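Local atomic coordinates of intergenic-region protein (Escherichia coli CFT073, PDB entry 2WJ9), a protein that probably inhibits restriction enzymes, helping mobile DNA to escape cleavage on entering a bacterial cell. Residues L66-V71 against T151-M156. Numbering follows the deposited sequence.
Sequences LIPQWV and TECYAM
I67 packs CG1 and CD1 against the first turn of helix 154-168, with CG2 farther off, in a contact that is almost entirely apolar. Its CG1, anti to its own carbonyl carbon (chi1 -61°), lies 3.8 Å from A155 CB, and CD1 reaches on to the helix backbone, 3.7 Å from M156 CA. The M156 side chain crosses that of I67 at about a right angle; bent at chi2 and chi3, it brings its methyl CE to 3.9 Å from I67 CD1, while SD lies near both CD1 and CG2 of I67. Both side chains are buried: M156 is also packed by F64, L73, Y144 and A148, and I67 touches H147.

Nearer the surface, the C153 sulphur SG sits 3.9 Å from P68 CD and 4.0 Å from I67 CG1, and is covalently linked to a beta-mercaptoethanol molecule. T151 CG2 meets P68 CB more loosely, at 4.2 Å.

Two of the polar groups lead to H147 of helix 132-151. T151 OG1 accepts the backbone N-H of C153 at 3.2 Å (N-H...O 143°), forming an ST turn, and is also hydrogen-bonded to H147 O. In the loop 66-71, P68 O is hydrogen-bonded to H147 NE2, which ties the type II turn I67-W70 to the same helix. The E152 carboxylate is bonded to S35 and A36 of the second subunit.

The arrangement joins the loop between helices 59-64 and 73-84 to the short connection between helices 132-151 and 154-168, where E152 has positive phi and C153 takes the N-cap position.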
loop_
_atom_site.group_PDB
_atom_site.type_symbol
_atom_site.label_atom_id
_atom_site.label_comp_id
_atom_site.label_asym_id
_atom_site.label_seq_id
_atom_site.Cartn_x
_atom_site.Cartn_y
_atom_site.Cartn_z
ATOM N N LEU B 66 -10.410 -3.045 13.718
ATOM C CA LEU B 66 -9.933 -1.726 14.151
ATOM C C LEU B 66 -10.583 -0.581 13.369
ATOM O O LEU B 66 -10.422 0.584 13.735
ATOM C CB LEU B 66 -8.407 -1.627 14.016
ATOM C CG LEU B 66 -7.565 -2.563 14.891
ATOM C CD1 LEU B 66 -6.084 -2.439 14.513
ATOM C CD2 LEU B 66 -7.779 -2.287 16.364
ATOM N N ILE B 67 -11.332 -0.916 12.318
ATOM C CA ILE B 67 -11.864 0.070 11.379
ATOM C C ILE B 67 -13.325 0.380 11.704
ATOM O O ILE B 67 -14.123 -0.537 11.872
ATOM C CB ILE B 67 -11.759 -0.448 9.915
ATOM C CG1 ILE B 67 -10.285 -0.704 9.538
ATOM C CG2 ILE B 67 -12.434 0.537 8.933
ATOM C CD1 ILE B 67 -10.099 -1.610 8.307
ATOM N N PRO B 68 -13.695 1.675 11.769
ATOM C CA PRO B 68 -15.101 1.992 12.037
ATOM C C PRO B 68 -16.050 1.359 11.020
ATOM O O PRO B 68 -15.755 1.339 9.827
ATOM C CB PRO B 68 -15.141 3.523 11.939
ATOM C CG PRO B 68 -13.739 3.948 12.281
ATOM C CD PRO B 68 -12.881 2.898 11.632
ATOM N N GLN B 69 -17.162 0.824 11.513
ATOM C CA GLN B 69 -18.186 0.185 10.670
ATOM C C GLN B 69 -17.723 -1.067 9.918
ATOM O O GLN B 69 -18.239 -1.372 8.842
ATOM C CB GLN B 69 -18.798 1.193 9.683
ATOM C CG GLN B 69 -19.499 2.347 10.354
ATOM C CD GLN B 69 -20.383 3.087 9.390
ATOM O OE1 GLN B 69 -19.988 4.107 8.833
ATOM N NE2 GLN B 69 -21.569 2.549 9.150
ATOM N N TRP B 70 -16.797 -1.825 10.503
ATOM C CA TRP B 70 -16.289 -3.038 9.846
ATOM C C TRP B 70 -17.399 -4.053 9.553
ATOM O O TRP B 70 -17.301 -4.813 8.597
ATOM C CB TRP B 70 -15.127 -3.704 10.624
ATOM C CG TRP B 70 -15.423 -4.068 12.045
ATOM C CD1 TRP B 70 -15.069 -3.355 13.155
ATOM C CD2 TRP B 70 -16.110 -5.241 12.526
ATOM N NE1 TRP B 70 -15.513 -3.991 14.287
ATOM C CE2 TRP B 70 -16.152 -5.151 13.934
ATOM C CE3 TRP B 70 -16.703 -6.347 11.907
ATOM C CZ2 TRP B 70 -16.755 -6.127 14.727
ATOM C CZ3 TRP B 70 -17.311 -7.309 12.696
ATOM C CH2 TRP B 70 -17.339 -7.189 14.089
ATOM N N VAL B 71 -18.453 -4.071 10.365
ATOM C CA VAL B 71 -19.522 -5.054 10.190
ATOM C C VAL B 71 -20.324 -4.758 8.915
ATOM O O VAL B 71 -21.025 -5.636 8.409
ATOM C CB VAL B 71 -20.452 -5.112 11.420
ATOM C CG1 VAL B 71 -21.321 -3.872 11.485
ATOM C CG2 VAL B 71 -21.304 -6.383 11.390
ATOM N N THR B 151 -13.575 7.405 6.634
ATOM C CA THR B 151 -13.232 7.191 8.040
ATOM C C THR B 151 -11.918 7.837 8.471
ATOM O O THR B 151 -11.696 8.039 9.665
ATOM C CB THR B 151 -13.120 5.684 8.362
ATOM O OG1 THR B 151 -12.088 5.112 7.557
ATOM C CG2 THR B 151 -14.440 4.970 8.093
ATOM N N GLU B 152 -11.050 8.147 7.512
ATOM C CA GLU B 152 -9.667 8.567 7.797
ATOM C C GLU B 152 -8.946 7.557 8.710
ATOM O O GLU B 152 -8.115 7.934 9.541
ATOM C CB GLU B 152 -9.625 9.989 8.381
ATOM C CG GLU B 152 -9.748 11.105 7.336
ATOM C CD GLU B 152 -8.470 11.353 6.536
ATOM O OE1 GLU B 152 -7.388 10.835 6.899
ATOM O OE2 GLU B 152 -8.540 12.099 5.542
ATOM N N CYS B 153 -9.260 6.277 8.531
ATOM C CA CYS B 153 -8.644 5.193 9.298
ATOM C C CYS B 153 -7.539 4.526 8.466
ATOM O O CYS B 153 -7.812 3.853 7.470
ATOM C CB CYS B 153 -9.707 4.175 9.700
ATOM S SG CYS B 153 -9.070 2.879 10.755
ATOM N N TYR B 154 -6.289 4.700 8.885
ATOM C CA TYR B 154 -5.152 4.203 8.099
ATOM C C TYR B 154 -5.136 2.675 7.957
ATOM O O TYR B 154 -4.574 2.144 7.004
ATOM C CB TYR B 154 -3.820 4.703 8.679
ATOM C CG TYR B 154 -3.558 6.176 8.441
ATOM C CD1 TYR B 154 -2.960 6.619 7.263
ATOM C CD2 TYR B 154 -3.902 7.127 9.398
ATOM C CE1 TYR B 154 -2.721 7.972 7.037
ATOM C CE2 TYR B 154 -3.659 8.488 9.180
ATOM C CZ TYR B 154 -3.072 8.901 7.996
ATOM O OH TYR B 154 -2.825 10.251 7.786
ATOM N N ALA B 155 -5.751 1.967 8.894
ATOM C CA ALA B 155 -5.900 0.512 8.754
ATOM C C ALA B 155 -6.702 0.139 7.491
ATOM O O ALA B 155 -6.413 -0.866 6.852
ATOM C CB ALA B 155 -6.544 -0.094 10.000
ATOM N N MET B 156 -7.689 0.958 7.122
ATOM C CA MET B 156 -8.484 0.708 5.903
ATOM C C MET B 156 -7.629 0.998 4.661
ATOM O O MET B 156 -7.656 0.228 3.683
ATOM C CB MET B 156 -9.773 1.543 5.898
ATOM C CG MET B 156 -10.745 1.232 4.749
ATOM S SD MET B 156 -11.795 -0.233 4.880
ATOM C CE MET B 156 -10.685 -1.571 4.421
#